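Local coordinates for Serpin48 (Tenebrio molitor, PDB 3OZQ), which inhibits the protease SPE with high specificity in insect innate immunity, probably as a serpin-type serine protease inhibitor, at residues A[92-97]-A[141-146]; A[154-159]-A[312-317]; A[322-327]-A[331-336]. All coordinates share one frame; numbering follows the deposited sequence.

Contact 1. Residues A[92-97]-A[141-146]; sequences HTANKI and EEQTQH
Gln145 lays its OE1 obliquely against the His92 ring, 3.5 Å from His92 CD2. The two side chains cross at about a right angle, and the amide and ring planes are 64° apart. Gln145 OE1 is hydrogen-bonded to Tyr170 OH, and the His92 ring stacks with Tyr170. Tyr170 thus probably helps to position both groups. Ala94 makes the apolar part. Its CB points at the helix end and touches Gln143 CB at 3.7 Å. Thr144 CG2 is close to the same Ala94 CB, at 4.1 Å. Thr144 holds OG1 between the backbone N and the carbonyl carbon (chi1 55°), where it bonds to Val140 O; CG2 then lies beside the backbone N and faces Ala94. The turn after the helix is pinned at Glu141 O, which accepts from both Thr144 N and His146 N. No hydrogen bond crosses between 92-97 and 141-146. The end of helix 129-143 thus rests on strand 90-100, as helix F lies over sheet A in the serpin fold.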
loop_
_atom_site.group_PDB
_atom_site.type_symbol
_atom_site.label_atom_id
_atom_site.label_comp_id
_atom_site.label_asym_id
_atom_site.label_seq_id
_atom_site.Cartn_x
_atom_site.Cartn_y
_atom_site.Cartn_z
ATOM N N HIS A 92 -1.230 9.143 5.572
ATOM C CA HIS A 92 0.008 9.609 6.189
ATOM C C HIS A 92 1.165 8.823 5.591
ATOM O O HIS A 92 1.133 7.598 5.550
ATOM C CB HIS A 92 -0.031 9.413 7.712
ATOM C CG HIS A 92 -1.129 10.174 8.391
ATOM N ND1 HIS A 92 -2.426 9.714 8.457
ATOM C CD2 HIS A 92 -1.127 11.378 9.014
ATOM C CE1 HIS A 92 -3.175 10.592 9.101
ATOM N NE2 HIS A 92 -2.411 11.614 9.446
ATOM N N THR A 93 2.176 9.532 5.104
ATOM C CA THR A 93 3.340 8.881 4.523
ATOM C C THR A 93 4.595 9.533 5.057
ATOM O O THR A 93 4.627 10.739 5.290
ATOM C CB THR A 93 3.329 9.000 2.985
ATOM O OG1 THR A 93 3.685 10.336 2.606
ATOM C CG2 THR A 93 1.960 8.691 2.446
ATOM N N ALA A 94 5.623 8.729 5.270
ATOM C CA ALA A 94 6.943 9.247 5.570
ATOM C C ALA A 94 7.858 8.565 4.587
ATOM O O ALA A 94 8.291 7.436 4.817
ATOM C CB ALA A 94 7.339 8.919 6.986
ATOM N N ASN A 95 8.123 9.244 3.475
ATOM C CA ASN A 95 8.935 8.699 2.408
ATOM C C ASN A 95 10.215 9.502 2.314
ATOM O O ASN A 95 10.193 10.734 2.283
ATOM C CB ASN A 95 8.194 8.729 1.062
ATOM C CG ASN A 95 6.921 7.885 1.068
ATOM O OD1 ASN A 95 6.103 7.950 0.128
ATOM N ND2 ASN A 95 6.740 7.093 2.127
ATOM N N LYS A 96 11.333 8.799 2.272
ATOM C CA LYS A 96 12.623 9.467 2.253
ATOM C C LYS A 96 13.665 8.668 1.497
ATOM O O LYS A 96 13.643 7.436 1.476
ATOM C CB LYS A 96 13.082 9.729 3.681
ATOM C CG LYS A 96 14.499 10.205 3.778
ATOM C CD LYS A 96 14.586 11.634 4.168
ATOM C CE LYS A 96 14.234 11.825 5.613
ATOM N NZ LYS A 96 14.924 13.059 6.114
ATOM N N ILE A 97 14.586 9.384 0.862
ATOM C CA ILE A 97 15.694 8.749 0.183
ATOM C C ILE A 97 16.943 9.198 0.898
ATOM O O ILE A 97 17.348 10.348 0.767
ATOM C CB ILE A 97 15.742 9.139 -1.304
ATOM C CG1 ILE A 97 14.496 8.597 -2.025
ATOM C CG2 ILE A 97 17.002 8.600 -1.963
ATOM C CD1 ILE A 97 14.604 8.646 -3.545
ATOM N N GLU A 141 9.290 7.925 12.850
ATOM C CA GLU A 141 8.388 8.026 13.994
ATOM C C GLU A 141 7.811 9.426 14.102
ATOM O O GLU A 141 6.605 9.585 14.202
ATOM C CB GLU A 141 9.083 7.636 15.301
ATOM C CG GLU A 141 9.360 6.147 15.434
ATOM C CD GLU A 141 9.700 5.732 16.863
ATOM O OE1 GLU A 141 10.794 5.165 17.062
ATOM O OE2 GLU A 141 8.878 5.957 17.785
ATOM N N GLU A 142 8.668 10.447 14.083
ATOM C CA GLU A 142 8.174 11.820 14.162
ATOM C C GLU A 142 7.127 12.104 13.077
ATOM O O GLU A 142 6.150 12.808 13.314
ATOM C CB GLU A 142 9.317 12.825 14.053
ATOM C CG GLU A 142 8.977 14.062 13.224
ATOM C CD GLU A 142 10.099 14.469 12.256
ATOM O OE1 GLU A 142 11.283 14.532 12.677
ATOM O OE2 GLU A 142 9.794 14.720 11.066
ATOM N N GLN A 143 7.342 11.547 11.891
ATOM C CA GLN A 143 6.485 11.824 10.737
ATOM C C GLN A 143 5.214 10.973 10.694
ATOM O O GLN A 143 4.310 11.248 9.909
ATOM C CB GLN A 143 7.268 11.628 9.435
ATOM C CG GLN A 143 8.223 12.753 9.113
ATOM C CD GLN A 143 7.491 14.044 8.834
ATOM O OE1 GLN A 143 6.809 14.177 7.813
ATOM N NE2 GLN A 143 7.605 14.998 9.750
ATOM N N THR A 144 5.155 9.935 11.521
ATOM C CA THR A 144 3.955 9.097 11.593
ATOM C C THR A 144 3.352 9.083 12.990
ATOM O O THR A 144 2.758 8.090 13.388
ATOM C CB THR A 144 4.244 7.632 11.210
ATOM O OG1 THR A 144 5.308 7.118 12.024
ATOM C CG2 THR A 144 4.610 7.502 9.741
ATOM N N GLN A 145 3.497 10.188 13.718
ATOM C CA GLN A 145 3.059 10.286 15.111
ATOM C C GLN A 145 3.392 9.039 15.930
ATOM O O GLN A 145 2.555 8.530 16.679
ATOM C CB GLN A 145 1.563 10.632 15.225
ATOM C CG GLN A 145 0.731 10.441 13.953
ATOM C CD GLN A 145 1.190 11.331 12.813
ATOM O OE1 GLN A 145 1.166 10.935 11.645
ATOM N NE2 GLN A 145 1.620 12.540 13.150
ATOM N N HIS A 146 4.621 8.559 15.773
ATOM C CA HIS A 146 5.137 7.412 16.527
ATOM C C HIS A 146 4.375 6.105 16.324
ATOM O O HIS A 146 4.609 5.136 17.049
ATOM C CB HIS A 146 5.269 7.751 18.019
ATOM C CG HIS A 146 6.204 8.892 18.286
ATOM N ND1 HIS A 146 7.485 8.711 18.769
ATOM C CD2 HIS A 146 6.053 10.228 18.116
ATOM C CE1 HIS A 146 8.076 9.885 18.896
ATOM N NE2 HIS A 146 7.232 10.822 18.502
#

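Contact 2. Residues A[154-159]-A[312-317]; sequences PEILNN and NIVQKS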
loop_
_atom_site.group_PDB
_atom_site.type_symbol
_atom_site.label_atom_id
_atom_site.label_comp_id
_atom_site.label_asym_id
_atom_site.label_seq_id
_atom_site.Cartn_x
_atom_site.Cartn_y
_atom_site.Cartn_z
ATOM N N PRO A 154 18.864 -2.373 11.469
ATOM C CA PRO A 154 20.247 -1.956 11.232
ATOM C C PRO A 154 21.074 -3.037 10.542
ATOM O O PRO A 154 22.057 -2.734 9.874
ATOM C CB PRO A 154 20.773 -1.665 12.641
ATOM C CG PRO A 154 19.893 -2.410 13.545
ATOM C CD PRO A 154 18.535 -2.361 12.904
ATOM N N GLU A 155 20.659 -4.286 10.678
ATOM C CA GLU A 155 21.375 -5.384 10.049
ATOM C C GLU A 155 21.404 -5.304 8.518
ATOM O O GLU A 155 22.274 -5.903 7.884
ATOM C CB GLU A 155 20.797 -6.727 10.505
ATOM C CG GLU A 155 21.030 -7.016 11.987
ATOM C CD GLU A 155 22.500 -7.216 12.330
ATOM O OE1 GLU A 155 22.954 -8.379 12.316
ATOM O OE2 GLU A 155 23.199 -6.216 12.620
ATOM N N ILE A 156 20.465 -4.569 7.925
ATOM C CA ILE A 156 20.414 -4.455 6.467
ATOM C C ILE A 156 21.475 -3.500 5.949
ATOM O O ILE A 156 21.792 -3.489 4.758
ATOM C CB ILE A 156 19.031 -3.980 5.963
ATOM C CG1 ILE A 156 18.803 -2.509 6.324
ATOM C CG2 ILE A 156 17.945 -4.859 6.506
ATOM C CD1 ILE A 156 17.779 -1.808 5.459
ATOM N N LEU A 157 22.025 -2.694 6.851
ATOM C CA LEU A 157 23.041 -1.712 6.486
ATOM C C LEU A 157 24.431 -2.335 6.462
ATOM O O LEU A 157 24.743 -3.197 7.279
ATOM C CB LEU A 157 23.027 -0.555 7.482
ATOM C CG LEU A 157 21.654 0.077 7.710
ATOM C CD1 LEU A 157 21.784 1.248 8.663
ATOM C CD2 LEU A 157 21.072 0.518 6.369
ATOM N N ASN A 158 25.268 -1.884 5.532
ATOM C CA ASN A 158 26.643 -2.364 5.458
ATOM C C ASN A 158 27.580 -1.375 4.797
ATOM O O ASN A 158 27.165 -0.292 4.370
ATOM C CB ASN A 158 26.698 -3.720 4.755
ATOM C CG ASN A 158 26.184 -3.657 3.341
ATOM O OD1 ASN A 158 26.485 -2.720 2.600
ATOM N ND2 ASN A 158 25.401 -4.650 2.958
ATOM N N ASN A 159 28.854 -1.746 4.717
ATOM C CA ASN A 159 29.860 -0.871 4.137
ATOM C C ASN A 159 29.500 -0.421 2.724
ATOM O O ASN A 159 29.946 0.632 2.275
ATOM C CB ASN A 159 31.273 -1.494 4.195
ATOM C CG ASN A 159 31.285 -2.986 3.869
ATOM O OD1 ASN A 159 31.765 -3.395 2.813
ATOM N ND2 ASN A 159 30.791 -3.802 4.793
ATOM N N ASN A 312 18.638 -0.512 -0.727
ATOM C CA ASN A 312 17.461 -1.121 -0.111
ATOM C C ASN A 312 16.209 -0.313 -0.405
ATOM O O ASN A 312 16.289 0.896 -0.603
ATOM C CB ASN A 312 17.641 -1.257 1.403
ATOM C CG ASN A 312 18.973 -1.878 1.774
ATOM O OD1 ASN A 312 20.007 -1.238 1.662
ATOM N ND2 ASN A 312 18.952 -3.135 2.187
ATOM N N ILE A 313 15.057 -0.991 -0.436
ATOM C CA ILE A 313 13.772 -0.314 -0.524
ATOM C C ILE A 313 12.811 -0.966 0.459
ATOM O O ILE A 313 12.448 -2.120 0.309
ATOM C CB ILE A 313 13.151 -0.393 -1.938
ATOM C CG1 ILE A 313 14.171 0.017 -3.001
ATOM C CG2 ILE A 313 11.921 0.501 -2.016
ATOM C CD1 ILE A 313 13.634 -0.159 -4.431
ATOM N N VAL A 314 12.411 -0.220 1.470
ATOM C CA VAL A 314 11.695 -0.803 2.582
ATOM C C VAL A 314 10.388 -0.070 2.821
ATOM O O VAL A 314 10.376 1.134 3.100
ATOM C CB VAL A 314 12.573 -0.816 3.876
ATOM C CG1 VAL A 314 11.838 -1.539 5.006
ATOM C CG2 VAL A 314 13.871 -1.520 3.596
ATOM N N GLN A 315 9.291 -0.789 2.648
ATOM C CA GLN A 315 7.977 -0.255 3.000
ATOM C C GLN A 315 7.484 -0.844 4.302
ATOM O O GLN A 315 7.577 -2.042 4.525
ATOM C CB GLN A 315 6.967 -0.524 1.893
ATOM C CG GLN A 315 5.604 0.098 2.151
ATOM C CD GLN A 315 4.640 -0.146 1.019
ATOM O OE1 GLN A 315 4.565 0.649 0.082
ATOM N NE2 GLN A 315 3.888 -1.245 1.096
ATOM N N LYS A 316 6.937 0.001 5.157
ATOM C CA LYS A 316 6.250 -0.489 6.337
ATOM C C LYS A 316 4.939 0.235 6.483
ATOM O O LYS A 316 4.874 1.449 6.306
ATOM C CB LYS A 316 7.098 -0.281 7.593
ATOM C CG LYS A 316 6.568 -1.020 8.807
ATOM C CD LYS A 316 7.623 -1.024 9.903
ATOM C CE LYS A 316 7.231 -1.979 11.033
ATOM N NZ LYS A 316 8.330 -2.185 12.023
ATOM N N SER A 317 3.892 -0.523 6.790
ATOM C CA SER A 317 2.547 0.033 6.899
ATOM C C SER A 317 1.708 -0.828 7.830
ATOM O O SER A 317 2.053 -1.976 8.107
ATOM C CB SER A 317 1.895 0.114 5.513
ATOM O OG SER A 317 1.559 -1.177 5.030
HETATM O O HOH W 1 22.377 -1.915 2.593
HETATM O O HOH W 2 20.888 -5.419 2.889
#
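In the serpin fold a long loop leads from helix F back into strand 3 of sheet A, and this contact joins that loop to the neighbouring strand 5. The loop residues are 154-159 and the strand residues 312-317. Ile156 is the reaching side chain. Its CG1 sits between the backbone N and the carbonyl carbon (chi1 71°), which carries CD1 over to the strand. There CD1 lies 3.7 Å from Asn312 ND2 and also touches the CG and CB of that asparagine, the two side chains crossing obliquely. The same Ile156 CD1 meets Val314 CG2 at 4.3 Å, the apolar edge of the contact. The polar link is made by water. Ile156 O accepts a hydrogen bond from each of two waters. The first water is 2.7 Å from Ile156 O and also donates to Asn312 OD1 at 2.6 Å. The second is 2.8 Å from Ile156 O and accepts from Asn312 ND2 at 3.1 Å. One water bonds to the amide oxygen and the other to its nitrogen, a pattern consistent with the modelled orientation of the amide. The 3-10 turn that presents Ile156 is closed by Leu157 N bonding to Pro154 O at 3.0 Å. Strand 310-321 itself is held by neighbours: Asn312 and Val314 make backbone bonds to Leu165 of strand 163-174, and Ile313 and Gln315 make backbone bonds to Phe279 and Val277 respectively. Ile313 packs on helix 279-286, while Val314 touches Thr276 of strand 260-278.

Contact 3. Residues A[322-327]-A[331-336]; sequences SEEGVE and ATYIPV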
loop_
_atom_site.group_PDB
_atom_site.type_symbol
_atom_site.label_atom_id
_atom_site.label_comp_id
_atom_site.label_asym_id
_atom_site.label_seq_id
_atom_site.Cartn_x
_atom_site.Cartn_y
_atom_site.Cartn_z
ATOM N N SER A 322 -11.850 -1.204 12.596
ATOM C CA SER A 322 -12.746 -1.254 13.742
ATOM C C SER A 322 -14.137 -0.720 13.389
ATOM O O SER A 322 -14.460 -0.516 12.214
ATOM C CB SER A 322 -12.145 -0.459 14.896
ATOM O OG SER A 322 -12.092 0.913 14.542
ATOM N N GLU A 323 -14.961 -0.487 14.406
ATOM C CA GLU A 323 -16.354 -0.101 14.168
ATOM C C GLU A 323 -16.539 1.270 13.502
ATOM O O GLU A 323 -17.444 1.443 12.690
ATOM C CB GLU A 323 -17.174 -0.191 15.457
ATOM C CG GLU A 323 -17.380 -1.614 15.944
ATOM C CD GLU A 323 -16.389 -2.030 17.017
ATOM O OE1 GLU A 323 -16.740 -2.913 17.828
ATOM O OE2 GLU A 323 -15.261 -1.486 17.058
ATOM N N GLU A 324 -15.681 2.236 13.822
ATOM C CA GLU A 324 -15.803 3.565 13.212
ATOM C C GLU A 324 -15.090 3.707 11.869
ATOM O O GLU A 324 -15.422 4.589 11.080
ATOM C CB GLU A 324 -15.339 4.664 14.167
ATOM C CG GLU A 324 -16.490 5.445 14.812
ATOM C CD GLU A 324 -17.362 6.192 13.794
ATOM O OE1 GLU A 324 -18.547 6.452 14.102
ATOM O OE2 GLU A 324 -16.865 6.525 12.691
ATOM N N GLY A 325 -14.113 2.845 11.611
ATOM C CA GLY A 325 -13.414 2.858 10.340
ATOM C C GLY A 325 -12.021 2.282 10.482
ATOM O O GLY A 325 -11.836 1.232 11.094
ATOM N N VAL A 326 -11.031 2.977 9.930
ATOM C CA VAL A 326 -9.665 2.484 9.981
ATOM C C VAL A 326 -8.791 3.516 10.689
ATOM O O VAL A 326 -8.812 4.701 10.346
ATOM C CB VAL A 326 -9.114 2.166 8.576
ATOM C CG1 VAL A 326 -10.090 1.302 7.809
ATOM C CG2 VAL A 326 -8.844 3.435 7.816
ATOM N N GLU A 327 -8.047 3.060 11.691
ATOM C CA GLU A 327 -7.258 3.954 12.531
ATOM C C GLU A 327 -8.166 5.045 13.100
ATOM O O GLU A 327 -7.782 6.212 13.187
ATOM C CB GLU A 327 -6.095 4.550 11.727
ATOM C CG GLU A 327 -5.140 5.449 12.497
ATOM C CD GLU A 327 -4.360 4.708 13.574
ATOM O OE1 GLU A 327 -4.468 3.462 13.659
ATOM O OE2 GLU A 327 -3.637 5.378 14.345
ATOM N N ALA A 331 -15.773 6.369 18.989
ATOM C CA ALA A 331 -16.575 7.582 19.151
ATOM C C ALA A 331 -17.801 7.331 20.022
ATOM O O ALA A 331 -17.677 6.932 21.178
ATOM C CB ALA A 331 -16.991 8.139 17.789
ATOM N N THR A 332 -18.977 7.578 19.449
ATOM C CA THR A 332 -20.263 7.355 20.106
ATOM C C THR A 332 -21.375 7.709 19.129
ATOM O O THR A 332 -21.542 8.878 18.780
ATOM C CB THR A 332 -20.439 8.236 21.354
ATOM O OG1 THR A 332 -19.758 7.643 22.466
ATOM C CG2 THR A 332 -21.916 8.372 21.698
ATOM N N TYR A 333 -22.137 6.713 18.683
ATOM C CA TYR A 333 -23.155 6.970 17.669
ATOM C C TYR A 333 -24.457 6.204 17.865
ATOM O O TYR A 333 -24.515 5.227 18.612
ATOM C CB TYR A 333 -22.596 6.708 16.267
ATOM C CG TYR A 333 -22.065 7.951 15.586
ATOM C CD1 TYR A 333 -22.884 8.716 14.761
ATOM C CD2 TYR A 333 -20.750 8.366 15.773
ATOM C CE1 TYR A 333 -22.407 9.858 14.134
ATOM C CE2 TYR A 333 -20.263 9.509 15.152
ATOM C CZ TYR A 333 -21.098 10.251 14.333
ATOM O OH TYR A 333 -20.624 11.387 13.711
ATOM N N ILE A 334 -25.499 6.670 17.182
ATOM C CA ILE A 334 -26.807 6.032 17.220
ATOM C C ILE A 334 -27.571 6.355 15.936
ATOM O O ILE A 334 -27.509 7.479 15.437
ATOM C CB ILE A 334 -27.628 6.486 18.449
ATOM C CG1 ILE A 334 -28.493 5.339 18.978
ATOM C CG2 ILE A 334 -28.474 7.712 18.119
ATOM C CD1 ILE A 334 -27.707 4.265 19.696
ATOM N N PRO A 335 -28.271 5.355 15.382
ATOM C CA PRO A 335 -29.075 5.513 14.170
ATOM C C PRO A 335 -30.570 5.535 14.484
ATOM O O PRO A 335 -30.954 5.681 15.646
ATOM C CB PRO A 335 -28.730 4.250 13.378
ATOM C CG PRO A 335 -28.307 3.217 14.446
ATOM C CD PRO A 335 -28.184 3.940 15.774
ATOM N N VAL A 336 -31.400 5.388 13.455
ATOM C CA VAL A 336 -32.846 5.321 13.639
ATOM C C VAL A 336 -33.313 3.876 13.771
ATOM O O VAL A 336 -33.423 3.349 14.878
ATOM C CB VAL A 336 -33.601 5.985 12.475
ATOM C CG1 VAL A 336 -35.078 5.624 12.529
ATOM C CG2 VAL A 336 -33.402 7.494 12.505
#
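Glu324 is the one residue of 322-327 that meets 331-336, and it does so with two parts of its chain. The closer packing is here. Glu324 CG lies 4.0 Å from Ala331 CB, an apolar touch. The chain then bends at chi2 (-62°) and brings the carboxylate to Tyr333, where Glu324 OE1 is 3.4 Å from Tyr333 CD2 and 3.7 Å from Tyr333 CE2. The approach to the ring is oblique, with carboxylate and ring planes 45° apart. No hydrogen bond or salt bridge joins the two segments, so the grip is slight. The other side is loose. Ala331 and Tyr333 are exposed, Thr332 points away from 322-327, and the following residues are exposed in the isolated chain. Ala331, Thr332 and Val336 also touch a crystal neighbour, which may influence the path of this part. By sequence, Gly325 probably opens the hinge of the reactive centre loop, Ala331 probably ends it, and the loop runs on from there. Residues 322-326 are tied to the body of the protein. Ser322 N bonds to Gly325 O at 2.9 Å. Glu324 touches Pro178 and Lys174, and its backbone bonds to Trp175. Strand 325-326 runs antiparallel to strand 163-174, with a backbone bond from Val326 to Ala173, and Val326 packs on Val321 of strand 310-321. This is consistent with the start of the hinge being inserted into sheet A between strands 3 and 5.

In the fold
Along the chain the contacts come in series, contact 1 first and contact 3 last. All reach strands that match sheet A of the serpin fold. Strand 163-174 is their shared neighbour: it pairs with strand 90-100 of contact 1, strand 310-321 of contact 2 and strand 325-326 of contact 3. Between centres, contacts 1 and 2 are about 15 Å apart, contacts 1 and 3 about 27 Å, and contacts 2 and 3 about 37 Å. In serpins the cleaved reactive loop inserts between strands 3 and 5, here probably 163-174 and 310-321. Contact 2 lies on strand 5 and contact 3 at the start of the hinge, where insertion would probably begin.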